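Local atomic coordinates of putative Glycosidase (Bacteroides thetaiotaomicron, PDB entry 3R67), a protein that is of uncertain function but is a putative glycosidase of a clan whose members fold as five-bladed beta-propellers. Residues Tyr132-Thr137 with Ala147-Arg152; Glu158-Ala163 with Asp216-Glu221; Ser181-Leu186 with Ala252-Lys257; Gly285-Asp290 with Ile298-Lys303. One frame throughout, in Å; residues are numbered along the deposited sequence. Where two conformers were deposited one is given.

Interaction 1: Tyr132-Thr137 with Ala147-Arg152; sequences YVMLYT and AVATSR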
loop_
_atom_site.group_PDB
_atom_site.type_symbol
_atom_site.label_atom_id
_atom_site.label_comp_id
_atom_site.label_asym_id
_atom_site.label_seq_id
_atom_site.Cartn_x
_atom_site.Cartn_y
_atom_site.Cartn_z
ATOM N N TYR A 132 4.032 9.293 12.289
ATOM C CA TYR A 132 3.534 8.333 11.300
ATOM C C TYR A 132 2.964 9.094 10.114
ATOM O O TYR A 132 2.149 9.999 10.287
ATOM C CB TYR A 132 2.488 7.361 11.892
ATOM C CG TYR A 132 3.085 6.444 12.929
ATOM C CD1 TYR A 132 3.668 5.229 12.564
ATOM C CD2 TYR A 132 3.106 6.800 14.276
ATOM C CE1 TYR A 132 4.270 4.403 13.517
ATOM C CE2 TYR A 132 3.718 5.990 15.230
ATOM C CZ TYR A 132 4.282 4.788 14.846
ATOM O OH TYR A 132 4.847 3.989 15.790
ATOM N N VAL A 133 3.425 8.742 8.913
ATOM C CA VAL A 133 2.998 9.404 7.700
ATOM C C VAL A 133 2.230 8.380 6.862
ATOM O O VAL A 133 2.776 7.348 6.444
ATOM C CB VAL A 133 4.200 10.038 6.941
ATOM C CG1 VAL A 133 3.747 10.723 5.643
ATOM C CG2 VAL A 133 4.935 11.024 7.832
HETATM N N MSE A 134 0.945 8.662 6.643
HETATM C CA MSE A 134 0.094 7.791 5.854
HETATM C C MSE A 134 -0.188 8.382 4.497
HETATM O O MSE A 134 -0.559 9.549 4.408
HETATM C CB MSE A 134 -1.235 7.537 6.574
HETATM C CG MSE A 134 -2.218 6.658 5.751
HETATM SE SE MSE A 134 -4.078 6.862 6.297
HETATM C CE MSE A 134 -3.933 6.097 7.920
ATOM N N LEU A 135 -0.012 7.570 3.449
ATOM C CA LEU A 135 -0.316 7.889 2.056
ATOM C C LEU A 135 -1.457 7.017 1.630
ATOM O O LEU A 135 -1.322 5.787 1.690
ATOM C CB LEU A 135 0.919 7.703 1.163
ATOM C CG LEU A 135 2.053 8.684 1.392
ATOM C CD1 LEU A 135 3.318 8.109 0.942
ATOM C CD2 LEU A 135 1.773 10.043 0.767
ATOM N N TYR A 136 -2.600 7.616 1.283
ATOM C CA TYR A 136 -3.777 6.841 0.919
ATOM C C TYR A 136 -4.503 7.461 -0.264
ATOM O O TYR A 136 -4.177 8.571 -0.694
ATOM C CB TYR A 136 -4.713 6.782 2.153
ATOM C CG TYR A 136 -5.327 8.115 2.540
ATOM C CD1 TYR A 136 -4.616 9.040 3.304
ATOM C CD2 TYR A 136 -6.643 8.426 2.195
ATOM C CE1 TYR A 136 -5.166 10.274 3.646
ATOM C CE2 TYR A 136 -7.216 9.651 2.553
ATOM C CZ TYR A 136 -6.473 10.571 3.282
ATOM O OH TYR A 136 -7.021 11.780 3.662
ATOM N N THR A 137 -5.506 6.754 -0.773
ATOM C CA THR A 137 -6.336 7.252 -1.870
ATOM C C THR A 137 -7.638 7.822 -1.362
ATOM O O THR A 137 -8.357 7.153 -0.617
ATOM C CB THR A 137 -6.647 6.123 -2.866
ATOM O OG1 THR A 137 -5.470 5.419 -3.203
ATOM C CG2 THR A 137 -7.362 6.611 -4.114
ATOM N N ALA A 147 -3.412 11.222 -1.063
ATOM C CA ALA A 147 -3.432 12.228 0.004
ATOM C C ALA A 147 -2.507 11.843 1.181
ATOM O O ALA A 147 -2.104 10.696 1.309
ATOM C CB ALA A 147 -4.857 12.409 0.518
ATOM N N VAL A 148 -2.229 12.809 2.059
ATOM C CA VAL A 148 -1.385 12.625 3.229
ATOM C C VAL A 148 -2.190 12.878 4.510
ATOM O O VAL A 148 -3.030 13.793 4.580
ATOM C CB VAL A 148 -0.125 13.547 3.189
ATOM C CG1 VAL A 148 0.814 13.244 4.361
ATOM C CG2 VAL A 148 0.632 13.400 1.869
ATOM N N ALA A 149 -1.911 12.046 5.521
ATOM C CA ALA A 149 -2.426 12.153 6.872
ATOM C C ALA A 149 -1.304 11.803 7.843
ATOM O O ALA A 149 -0.487 10.949 7.517
ATOM C CB ALA A 149 -3.644 11.261 7.062
ATOM N N THR A 150 -1.207 12.496 8.996
ATOM C CA THR A 150 -0.159 12.176 9.974
ATOM C C THR A 150 -0.784 11.904 11.359
ATOM O O THR A 150 -1.898 12.342 11.653
ATOM C CB THR A 150 0.924 13.258 10.084
ATOM O OG1 THR A 150 0.376 14.433 10.671
ATOM C CG2 THR A 150 1.616 13.559 8.756
ATOM N N SER A 151 -0.052 11.157 12.185
ATOM C CA SER A 151 -0.445 10.800 13.538
ATOM C C SER A 151 0.759 10.399 14.369
ATOM O O SER A 151 1.784 9.977 13.798
ATOM C CB SER A 151 -1.444 9.639 13.498
ATOM O OG SER A 151 -1.920 9.294 14.785
ATOM N N ARG A 152 0.619 10.488 15.717
ATOM C CA ARG A 152 1.657 10.058 16.652
ATOM C C ARG A 152 1.212 8.809 17.424
ATOM O O ARG A 152 2.031 8.177 18.093
ATOM C CB ARG A 152 2.046 11.167 17.644
ATOM C CG ARG A 152 2.855 12.294 17.036
ATOM C CD ARG A 152 3.567 13.100 18.111
ATOM N NE ARG A 152 4.504 12.280 18.890
ATOM C CZ ARG A 152 5.764 12.033 18.541
ATOM N NH1 ARG A 152 6.260 12.533 17.418
ATOM N NH2 ARG A 152 6.534 11.276 19.310
HETATM O O HOH W 1 -5.604 14.115 3.447
#
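Tyr136 and Ala147 pair near the turn of an antiparallel beta hairpin, strands 132-139 and 144-151, the two central strands of a four-stranded sheet that makes one blade of the propeller. The Tyr136 ring reaches across the neighbouring strand, and Ala147 CB lies over one of its faces, displaced toward the rim and 3.7 Å from Tyr136 CZ, in a CH-pi contact. Tyr136 CG stands between the backbone N and the carbonyl carbon (chi1 67°), which turns the ring over its partner strand and brings Tyr136 CE1 to 3.9 Å from Ala149 CB. Met134, a selenomethionine, shares this face; its CB lies beside Ala149, while the selenium end leads off toward Pro122 and Trp157.

Val133, Leu135, Val148 and Thr150 occupy the other face. Leu135 CD2 and Val148 CG2 meet at 3.7 Å with their side chains lying alongside and pointing the same way, and Val133 CG1 touches Val148 CG1 at 4.1 Å. Ile182 of strand 180-187 packs onto Val133 and Leu135.

Between the two faces, six backbone hydrogen bonds join Tyr132 to Ser151, Met134 to Ala149 and Tyr136 to Ala147. At the far end Ser151 O lies at the edge of the Tyr132 ring, in its plane, and the Tyr132 hydroxyl bonds to Ile58 O. Ser151 OG turns to Ile156 O and nearby backbone N-H groups. The Tyr136 hydroxyl, also bonded to Glu114, is tied back to the partner strand by one water, which donates to Tyr136 OH at 2.7 Å and to Val148 O at 2.8 Å.

Interaction 2: Glu158-Ala163 with Asp216-Glu221; sequences EKYGPA and DLINWE
On the edge strand 158-162 of a propeller blade, Tyr160 is met by Ile218 of the loop between strands 210-214 and 221-222, so the contact ties this blade to a loop of the neighbouring sheet. Ile218 uses both of its branches: CG2 presses on Tyr160 CB at 3.6 Å, and CD1 lies over one face of the ring, off its centre, in a CH-pi contact 3.7 Å from Tyr160 CD2. A bend at the second torsion (chi2 -51°) swings Ile218 CD1 onto the ring.

An Asx turn at Asp216 shapes the loop. Asp216 OD1 accepts from Ile218 N, which comes from above the carboxylate plane, and from Asn219 N at 2.8 Å on the syn side; Asp216 OD2 accepts from Asn219 ND2 at 2.9 Å. Two backbone N-H groups and the Asn219 amide thus grip one carboxylate, which helps hold the turn that carries Ile218. Ser214 OG, bonded to Asp216 N, Leu217 N and Asn219 O, braces the same turn.

Where strand 158-162 ends, Ala163 O receives Trp220 N in a hydrogen bond of 2.8 Å with an N-H...O angle of 164°. Ala163 CB approaches the Trp220 indole obliquely, 3.8 Å from CD1.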
loop_
_atom_site.group_PDB
_atom_site.type_symbol
_atom_site.label_atom_id
_atom_site.label_comp_id
_atom_site.label_asym_id
_atom_site.label_seq_id
_atom_site.Cartn_x
_atom_site.Cartn_y
_atom_site.Cartn_z
ATOM N N GLU A 158 -4.381 13.702 11.395
ATOM C CA GLU A 158 -4.491 15.044 10.817
ATOM C C GLU A 158 -4.418 14.884 9.306
ATOM O O GLU A 158 -3.444 14.307 8.819
ATOM C CB GLU A 158 -3.392 15.972 11.376
ATOM C CG GLU A 158 -3.891 17.279 11.974
ATOM C CD GLU A 158 -4.343 18.345 10.992
ATOM O OE1 GLU A 158 -3.466 19.017 10.400
ATOM O OE2 GLU A 158 -5.570 18.572 10.882
ATOM N N LYS A 159 -5.488 15.306 8.578
ATOM C CA LYS A 159 -5.579 15.218 7.118
ATOM C C LYS A 159 -5.035 16.494 6.480
ATOM O O LYS A 159 -5.454 17.600 6.848
ATOM C CB LYS A 159 -7.025 14.959 6.652
ATOM C CG LYS A 159 -7.611 13.621 7.078
ATOM C CD LYS A 159 -9.051 13.506 6.602
ATOM C CE LYS A 159 -9.723 12.243 7.102
ATOM N NZ LYS A 159 -11.140 12.149 6.675
ATOM N N TYR A 160 -4.129 16.349 5.513
ATOM C CA TYR A 160 -3.496 17.490 4.853
ATOM C C TYR A 160 -3.926 17.659 3.392
ATOM O O TYR A 160 -3.584 18.673 2.778
ATOM C CB TYR A 160 -1.969 17.347 4.908
ATOM C CG TYR A 160 -1.454 17.561 6.315
ATOM C CD1 TYR A 160 -1.264 18.844 6.819
ATOM C CD2 TYR A 160 -1.223 16.486 7.164
ATOM C CE1 TYR A 160 -0.850 19.049 8.132
ATOM C CE2 TYR A 160 -0.798 16.676 8.473
ATOM C CZ TYR A 160 -0.607 17.961 8.953
ATOM O OH TYR A 160 -0.170 18.165 10.238
ATOM N N GLY A 161 -4.687 16.705 2.869
ATOM C CA GLY A 161 -5.177 16.758 1.503
ATOM C C GLY A 161 -4.232 16.129 0.503
ATOM O O GLY A 161 -3.252 15.484 0.897
ATOM N N PRO A 162 -4.523 16.314 -0.811
ATOM C CA PRO A 162 -3.682 15.693 -1.857
ATOM C C PRO A 162 -2.207 16.021 -1.696
ATOM O O PRO A 162 -1.843 17.166 -1.415
ATOM C CB PRO A 162 -4.231 16.297 -3.151
ATOM C CG PRO A 162 -5.683 16.552 -2.843
ATOM C CD PRO A 162 -5.683 17.019 -1.404
ATOM N N ALA A 163 -1.358 14.983 -1.858
ATOM C CA ALA A 163 0.099 15.050 -1.741
ATOM C C ALA A 163 0.708 15.963 -2.801
ATOM O O ALA A 163 1.725 16.599 -2.532
ATOM C CB ALA A 163 0.688 13.654 -1.868
ATOM N N ASP A 216 9.038 18.277 3.641
ATOM C CA ASP A 216 8.202 18.366 4.838
ATOM C C ASP A 216 7.276 17.138 5.031
ATOM O O ASP A 216 6.494 17.155 5.989
ATOM C CB ASP A 216 7.344 19.640 4.771
ATOM C CG ASP A 216 6.430 19.764 3.558
ATOM O OD1 ASP A 216 6.109 18.725 2.936
ATOM O OD2 ASP A 216 5.989 20.890 3.266
ATOM N N LEU A 217 7.320 16.121 4.111
ATOM C CA LEU A 217 6.544 14.861 4.145
ATOM C C LEU A 217 5.039 15.042 3.835
ATOM O O LEU A 217 4.313 14.041 3.731
ATOM C CB LEU A 217 6.657 14.175 5.519
ATOM C CG LEU A 217 8.046 13.687 5.919
ATOM C CD1 LEU A 217 8.130 13.507 7.374
ATOM C CD2 LEU A 217 8.430 12.413 5.184
ATOM N N ILE A 218 4.590 16.288 3.645
ATOM C CA ILE A 218 3.191 16.625 3.383
ATOM C C ILE A 218 3.018 17.032 1.907
ATOM O O ILE A 218 2.122 16.522 1.233
ATOM C CB ILE A 218 2.764 17.760 4.365
ATOM C CG1 ILE A 218 2.899 17.330 5.857
ATOM C CG2 ILE A 218 1.393 18.361 4.053
ATOM C CD1 ILE A 218 2.296 16.085 6.272
ATOM N N ASN A 219 3.868 17.956 1.424
ATOM C CA ASN A 219 3.845 18.488 0.066
ATOM C C ASN A 219 4.887 17.782 -0.760
ATOM O O ASN A 219 6.085 17.927 -0.502
ATOM C CB ASN A 219 4.074 19.994 0.093
ATOM C CG ASN A 219 3.016 20.719 0.886
ATOM O OD1 ASN A 219 1.849 20.821 0.487
ATOM N ND2 ASN A 219 3.398 21.232 2.041
ATOM N N TRP A 220 4.423 16.973 -1.724
ATOM C CA TRP A 220 5.260 16.153 -2.584
ATOM C C TRP A 220 5.280 16.716 -3.987
ATOM O O TRP A 220 4.269 17.206 -4.478
ATOM C CB TRP A 220 4.765 14.697 -2.579
ATOM C CG TRP A 220 4.953 14.045 -1.241
ATOM C CD1 TRP A 220 4.109 14.109 -0.166
ATOM C CD2 TRP A 220 6.094 13.294 -0.809
ATOM N NE1 TRP A 220 4.643 13.421 0.896
ATOM C CE2 TRP A 220 5.873 12.930 0.537
ATOM C CE3 TRP A 220 7.275 12.870 -1.441
ATOM C CZ2 TRP A 220 6.782 12.153 1.259
ATOM C CZ3 TRP A 220 8.186 12.120 -0.715
ATOM C CH2 TRP A 220 7.936 11.766 0.615
ATOM N N GLU A 221 6.446 16.637 -4.628
ATOM C CA GLU A 221 6.665 17.166 -5.961
ATOM C C GLU A 221 7.061 16.037 -6.954
ATOM O O GLU A 221 8.198 15.560 -6.894
ATOM C CB GLU A 221 7.758 18.247 -5.898
ATOM C CG GLU A 221 8.017 18.940 -7.216
ATOM C CD GLU A 221 9.185 19.896 -7.174
ATOM O OE1 GLU A 221 10.342 19.423 -7.229
ATOM O OE2 GLU A 221 8.947 21.122 -7.107
HETATM O O HOH W 2 0.780 19.646 -1.734
#

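Interaction 3: Ser181-Leu186 with Ala252-Lys257; sequences SIVTKL and AIMTDK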
loop_
_atom_site.group_PDB
_atom_site.type_symbol
_atom_site.label_atom_id
_atom_site.label_comp_id
_atom_site.label_asym_id
_atom_site.label_seq_id
_atom_site.Cartn_x
_atom_site.Cartn_y
_atom_site.Cartn_z
ATOM N N SER A 181 4.950 4.571 -2.121
ATOM C CA SER A 181 5.973 3.878 -1.366
ATOM C C SER A 181 7.101 4.831 -0.964
ATOM O O SER A 181 7.983 5.096 -1.774
ATOM C CB SER A 181 6.534 2.722 -2.185
ATOM O OG SER A 181 5.497 1.801 -2.469
ATOM N N ILE A 182 7.064 5.345 0.287
ATOM C CA ILE A 182 8.116 6.230 0.826
ATOM C C ILE A 182 9.394 5.409 1.019
ATOM O O ILE A 182 9.291 4.261 1.415
ATOM C CB ILE A 182 7.669 6.934 2.157
ATOM C CG1 ILE A 182 6.652 8.042 1.850
ATOM C CG2 ILE A 182 8.874 7.559 2.914
ATOM C CD1 ILE A 182 6.174 8.895 3.118
ATOM N N VAL A 183 10.587 6.017 0.795
ATOM C CA VAL A 183 11.876 5.352 1.009
ATOM C C VAL A 183 12.187 5.372 2.529
ATOM O O VAL A 183 12.192 6.423 3.172
ATOM C CB VAL A 183 13.035 5.943 0.167
ATOM C CG1 VAL A 183 14.349 5.242 0.485
ATOM C CG2 VAL A 183 12.736 5.832 -1.325
ATOM N N THR A 184 12.418 4.192 3.075
ATOM C CA THR A 184 12.741 3.961 4.480
ATOM C C THR A 184 14.076 3.241 4.603
ATOM O O THR A 184 14.574 2.670 3.634
ATOM C CB THR A 184 11.625 3.135 5.205
ATOM O OG1 THR A 184 11.582 1.800 4.691
ATOM C CG2 THR A 184 10.267 3.784 5.168
ATOM N N LYS A 185 14.627 3.219 5.816
ATOM C CA LYS A 185 15.873 2.511 6.098
ATOM C C LYS A 185 15.842 2.011 7.523
ATOM O O LYS A 185 15.079 2.539 8.335
ATOM C CB LYS A 185 17.127 3.402 5.850
ATOM C CG LYS A 185 17.286 4.581 6.815
ATOM C CD LYS A 185 18.523 5.382 6.505
ATOM C CE LYS A 185 18.677 6.537 7.454
ATOM N NZ LYS A 185 19.889 7.343 7.149
ATOM N N LEU A 186 16.694 1.028 7.840
ATOM C CA LEU A 186 16.840 0.567 9.213
ATOM C C LEU A 186 17.912 1.382 9.918
ATOM O O LEU A 186 19.019 1.549 9.403
ATOM C CB LEU A 186 17.168 -0.937 9.333
ATOM C CG LEU A 186 16.136 -1.961 8.887
ATOM C CD1 LEU A 186 16.653 -3.374 9.158
ATOM C CD2 LEU A 186 14.807 -1.775 9.628
ATOM N N ALA A 252 9.309 1.615 0.347
ATOM C CA ALA A 252 10.590 1.109 -0.150
ATOM C C ALA A 252 11.563 0.999 1.015
ATOM O O ALA A 252 11.422 1.741 1.998
ATOM C CB ALA A 252 11.142 2.009 -1.244
ATOM N N ILE A 253 12.509 0.046 0.937
ATOM C CA ILE A 253 13.478 -0.175 2.012
ATOM C C ILE A 253 14.898 -0.156 1.442
ATOM O O ILE A 253 15.192 -0.842 0.460
ATOM C CB ILE A 253 13.189 -1.523 2.795
ATOM C CG1 ILE A 253 14.186 -1.793 3.961
ATOM C CG2 ILE A 253 13.045 -2.747 1.881
ATOM C CD1 ILE A 253 14.029 -0.887 5.236
HETATM N N MSE A 254 15.773 0.649 2.061
HETATM C CA MSE A 254 17.188 0.715 1.689
HETATM C C MSE A 254 17.903 -0.526 2.198
HETATM O O MSE A 254 17.779 -0.869 3.375
HETATM C CB MSE A 254 17.857 1.988 2.230
HETATM C CG MSE A 254 17.314 3.272 1.628
HETATM SE SE MSE A 254 18.212 4.886 2.298
HETATM C CE MSE A 254 20.031 4.505 1.626
ATOM N N THR A 255 18.613 -1.219 1.301
ATOM C CA THR A 255 19.350 -2.447 1.616
ATOM C C THR A 255 20.832 -2.212 1.320
ATOM O O THR A 255 21.186 -1.155 0.795
ATOM C CB THR A 255 18.792 -3.653 0.837
ATOM O OG1 THR A 255 19.201 -3.573 -0.533
ATOM C CG2 THR A 255 17.269 -3.827 0.985
ATOM N N ASP A 256 21.693 -3.205 1.616
ATOM C CA ASP A 256 23.129 -3.119 1.337
ATOM C C ASP A 256 23.400 -3.045 -0.198
ATOM O O ASP A 256 24.468 -2.571 -0.590
ATOM C CB ASP A 256 23.885 -4.324 1.962
ATOM C CG ASP A 256 23.398 -5.712 1.550
ATOM O OD1 ASP A 256 22.169 -5.885 1.357
ATOM O OD2 ASP A 256 24.228 -6.655 1.526
ATOM N N LYS A 257 22.429 -3.468 -1.044
ATOM C CA LYS A 257 22.576 -3.490 -2.511
ATOM C C LYS A 257 21.931 -2.279 -3.228
ATOM O O LYS A 257 22.144 -2.102 -4.424
ATOM C CB LYS A 257 21.941 -4.765 -3.092
ATOM C CG LYS A 257 22.462 -6.090 -2.541
ATOM C CD LYS A 257 23.894 -6.385 -2.853
ATOM C CE LYS A 257 24.170 -7.779 -2.350
ATOM N NZ LYS A 257 25.502 -8.270 -2.738
HETATM O O HOH W 3 18.286 -0.055 5.796
#
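Thr184 holds Ala252 O with two of its own donors, its backbone N at 2.9 Å and its hydroxyl OG1 at 2.7 Å, which come to the carbonyl from opposite faces of its plane. The hydroxyl is in place because OG1 stands between the backbone N and the carbonyl carbon (chi1 67°). There it also meets Gln191 NE2, so this buried oxygen both gives and receives a hydrogen bond.

The pairing is parallel. Strand 180-187 runs beside strand 245-255, an arrangement consistent with the leading strands of two successive propeller blades lying next to each other. Thr184 O accepts Met254 N at 2.8 Å, whereas the bond from Ala252 N to Ile182 O is weak, bent to 123° at the hydrogen. The strands cross at 37° and diverge; beyond Thr184 a water takes over, accepting from Leu186 N at 2.8 Å and donating to Met254 O at 2.6 Å. Ser181 OG is satisfied by Pro250 O.

Apolar groups cover this polar seam. Val183 CG1 meets CG of the selenomethionine Met254 at 3.7 Å, the side chains crossing at about a right angle, and Lys185 CB lies against Met254 CB before its extended chain leads away. On the other face, Ile253 CD1 comes to 3.7 Å from Thr184 OG1, and Trp14 lies against Ile253.

The firm hold therefore centres on Thr184, which uses N, OG1 and O to bind Ala252 O and Met254 N, its hydroxyl supplementing the few direct backbone bonds that the splayed strands make here.

Interaction 4: Gly285-Asp290 with Ile298-Lys303; sequences GQALFD and IDRLDK. With EDO (1,2-ethanediol), chain F.
Backbone bonds carry most of the contact between Leu288 and the residues Ile298 and Asp299. Leu288 N donates to Asp299 O at 2.8 Å, while Leu288 O receives Ile298 N at 2.7 Å and, weakly, Asp299 N at 3.4 Å. Farther along, Leu301 N bonds to Gln286 O, and a water accepts from Gln286 N and donates to Leu301 O at 2.7 Å.

Two residues facing one make this a classic beta bulge. It lies in the antiparallel hairpin of strands 282-289 and 297-300, at the outer end of a run of strands that begins with 245-255.

The apolar contacts lie toward the two ends. Leu301 CD1 packs 3.9 Å from Gln286 CB, the side chains lying alongside and pointing the same way; the Gln286 amide continues to Trp14 O. Ile298 CD1 packs 4.2 Å from Leu288 CD2, the side chains meeting at a slant, and also lies against the Phe289 carbonyl group.

The charged side chains find their partners outside the hairpin. Arg300 extends fully from its strand, CG anti to the backbone N (chi1 -175°), and its NH2 forms a salt bridge with Asp242 while NE bonds to Tyr263 OH. A 1,2-ethanediol, probably from the crystallisation liquor, accepts a hydrogen bond from Arg300 NH1 at O1 (2.9 Å), in the plane of the guanidinium and at its edge; Thr235 OG1 also bonds to the diol. Asp299 OD2 bonds to Trp12 NE1.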
loop_
_atom_site.group_PDB
_atom_site.type_symbol
_atom_site.label_atom_id
_atom_site.label_comp_id
_atom_site.label_asym_id
_atom_site.label_seq_id
_atom_site.Cartn_x
_atom_site.Cartn_y
_atom_site.Cartn_z
ATOM N N GLY A 285 6.188 -8.224 -7.509
ATOM C CA GLY A 285 7.536 -8.136 -8.068
ATOM C C GLY A 285 8.447 -7.276 -7.219
ATOM O O GLY A 285 8.038 -6.758 -6.176
ATOM N N GLN A 286 9.703 -7.148 -7.637
ATOM C CA GLN A 286 10.697 -6.325 -6.942
ATOM C C GLN A 286 11.624 -5.651 -7.929
ATOM O O GLN A 286 11.995 -6.237 -8.950
ATOM C CB GLN A 286 11.533 -7.138 -5.933
ATOM C CG GLN A 286 10.720 -7.766 -4.805
ATOM C CD GLN A 286 11.518 -8.570 -3.843
ATOM O OE1 GLN A 286 12.748 -8.485 -3.778
ATOM N NE2 GLN A 286 10.817 -9.335 -3.033
ATOM N N ALA A 287 12.028 -4.433 -7.585
ATOM C CA ALA A 287 12.964 -3.615 -8.342
ATOM C C ALA A 287 14.028 -3.056 -7.415
ATOM O O ALA A 287 13.733 -2.763 -6.249
ATOM C CB ALA A 287 12.217 -2.494 -9.039
ATOM N N LEU A 288 15.261 -2.916 -7.924
ATOM C CA LEU A 288 16.393 -2.411 -7.154
ATOM C C LEU A 288 16.874 -1.095 -7.751
ATOM O O LEU A 288 17.169 -1.025 -8.943
ATOM C CB LEU A 288 17.535 -3.437 -7.108
ATOM C CG LEU A 288 18.687 -3.143 -6.150
ATOM C CD1 LEU A 288 18.267 -3.362 -4.691
ATOM C CD2 LEU A 288 19.879 -4.024 -6.475
ATOM N N PHE A 289 16.897 -0.042 -6.926
ATOM C CA PHE A 289 17.315 1.279 -7.366
ATOM C C PHE A 289 18.600 1.684 -6.682
ATOM O O PHE A 289 18.940 1.143 -5.625
ATOM C CB PHE A 289 16.223 2.320 -7.103
ATOM C CG PHE A 289 14.983 2.129 -7.932
ATOM C CD1 PHE A 289 14.859 2.743 -9.175
ATOM C CD2 PHE A 289 13.915 1.369 -7.457
ATOM C CE1 PHE A 289 13.703 2.584 -9.937
ATOM C CE2 PHE A 289 12.768 1.208 -8.225
ATOM C CZ PHE A 289 12.681 1.799 -9.470
ATOM N N ASP A 290 19.319 2.625 -7.298
ATOM C CA ASP A 290 20.568 3.160 -6.770
ATOM C C ASP A 290 20.265 3.921 -5.464
ATOM O O ASP A 290 19.308 4.700 -5.412
ATOM C CB ASP A 290 21.255 4.048 -7.822
ATOM C CG ASP A 290 22.580 4.617 -7.374
ATOM O OD1 ASP A 290 23.585 3.896 -7.446
ATOM O OD2 ASP A 290 22.611 5.794 -6.966
ATOM N N ILE A 298 18.518 -0.428 -11.169
ATOM C CA ILE A 298 19.672 -1.328 -11.316
ATOM C C ILE A 298 19.189 -2.651 -11.920
ATOM O O ILE A 298 19.729 -3.104 -12.934
ATOM C CB ILE A 298 20.426 -1.558 -9.975
ATOM C CG1 ILE A 298 20.928 -0.224 -9.339
ATOM C CG2 ILE A 298 21.587 -2.562 -10.176
ATOM C CD1 ILE A 298 21.403 -0.368 -7.864
ATOM N N ASP A 299 18.179 -3.272 -11.298
ATOM C CA ASP A 299 17.670 -4.563 -11.723
ATOM C C ASP A 299 16.195 -4.719 -11.285
ATOM O O ASP A 299 15.672 -3.899 -10.519
ATOM C CB ASP A 299 18.553 -5.694 -11.146
ATOM C CG ASP A 299 18.402 -7.040 -11.829
ATOM O OD1 ASP A 299 17.838 -7.082 -12.961
ATOM O OD2 ASP A 299 18.901 -8.041 -11.274
ATOM N N ARG A 300 15.524 -5.752 -11.817
ATOM C CA ARG A 300 14.107 -6.024 -11.639
ATOM C C ARG A 300 13.828 -7.506 -11.866
ATOM O O ARG A 300 14.512 -8.135 -12.670
ATOM C CB ARG A 300 13.359 -5.142 -12.652
ATOM C CG ARG A 300 11.854 -5.137 -12.623
ATOM C CD ARG A 300 11.474 -4.106 -13.651
ATOM N NE ARG A 300 10.036 -3.985 -13.850
ATOM C CZ ARG A 300 9.498 -3.231 -14.788
ATOM N NH1 ARG A 300 10.273 -2.560 -15.634
ATOM N NH2 ARG A 300 8.179 -3.172 -14.922
ATOM N N LEU A 301 12.861 -8.076 -11.135
ATOM C CA LEU A 301 12.498 -9.487 -11.284
ATOM C C LEU A 301 11.677 -9.671 -12.550
ATOM O O LEU A 301 10.785 -8.868 -12.813
ATOM C CB LEU A 301 11.729 -10.005 -10.058
ATOM C CG LEU A 301 12.395 -9.942 -8.651
ATOM C CD1 LEU A 301 11.505 -10.654 -7.616
ATOM C CD2 LEU A 301 13.803 -10.586 -8.631
ATOM N N ASP A 302 11.980 -10.710 -13.342
ATOM C CA ASP A 302 11.271 -11.005 -14.594
ATOM C C ASP A 302 10.094 -11.971 -14.330
ATOM O O ASP A 302 9.204 -12.134 -15.176
ATOM C CB ASP A 302 12.245 -11.571 -15.637
ATOM C CG ASP A 302 13.243 -10.511 -16.110
ATOM O OD1 ASP A 302 12.984 -9.296 -15.884
ATOM O OD2 ASP A 302 14.273 -10.887 -16.726
ATOM N N LYS A 303 10.077 -12.551 -13.122
ATOM C CA LYS A 303 9.044 -13.438 -12.598
ATOM C C LYS A 303 8.624 -12.954 -11.235
ATOM O O LYS A 303 9.462 -12.435 -10.492
ATOM C CB LYS A 303 9.510 -14.910 -12.534
ATOM C CG LYS A 303 9.520 -15.624 -13.864
ATOM C CD LYS A 303 9.898 -17.087 -13.695
ATOM C CE LYS A 303 9.310 -17.987 -14.768
ATOM N NZ LYS A 303 9.730 -17.605 -16.136
HETATM C C1 EDO F . 11.086 0.470 -17.007
HETATM O O1 EDO F . 10.299 -0.496 -17.737
HETATM C C2 EDO F . 11.583 1.649 -17.846
HETATM O O2 EDO F . 10.493 2.447 -18.346
HETATM O O HOH W 4 9.605 -7.535 -10.765
#

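In the fold
Interactions 1 and 3 are buried, whereas interactions 2 and 4 are only partly so and lie farther from the chain's centre. Interactions 1 and 2 share the sheet that runs from strand 118-126 to strand 158-162, and interaction 2 ties its edge strand to a loop of the next sheet. Interactions 3 and 4 both belong to that next sheet, and Lys257 O packs on Leu288 and Ile298. Ile182 of interaction 3 packs against interaction 1 and against Trp220 of interaction 2. The chemistry follows position. Regular antiparallel bonding fills interaction 1, splayed parallel pairing marks interaction 3, a bulge and a salt-bridged arginine characterise interaction 4, and a carboxylate-braced loop serves interaction 2.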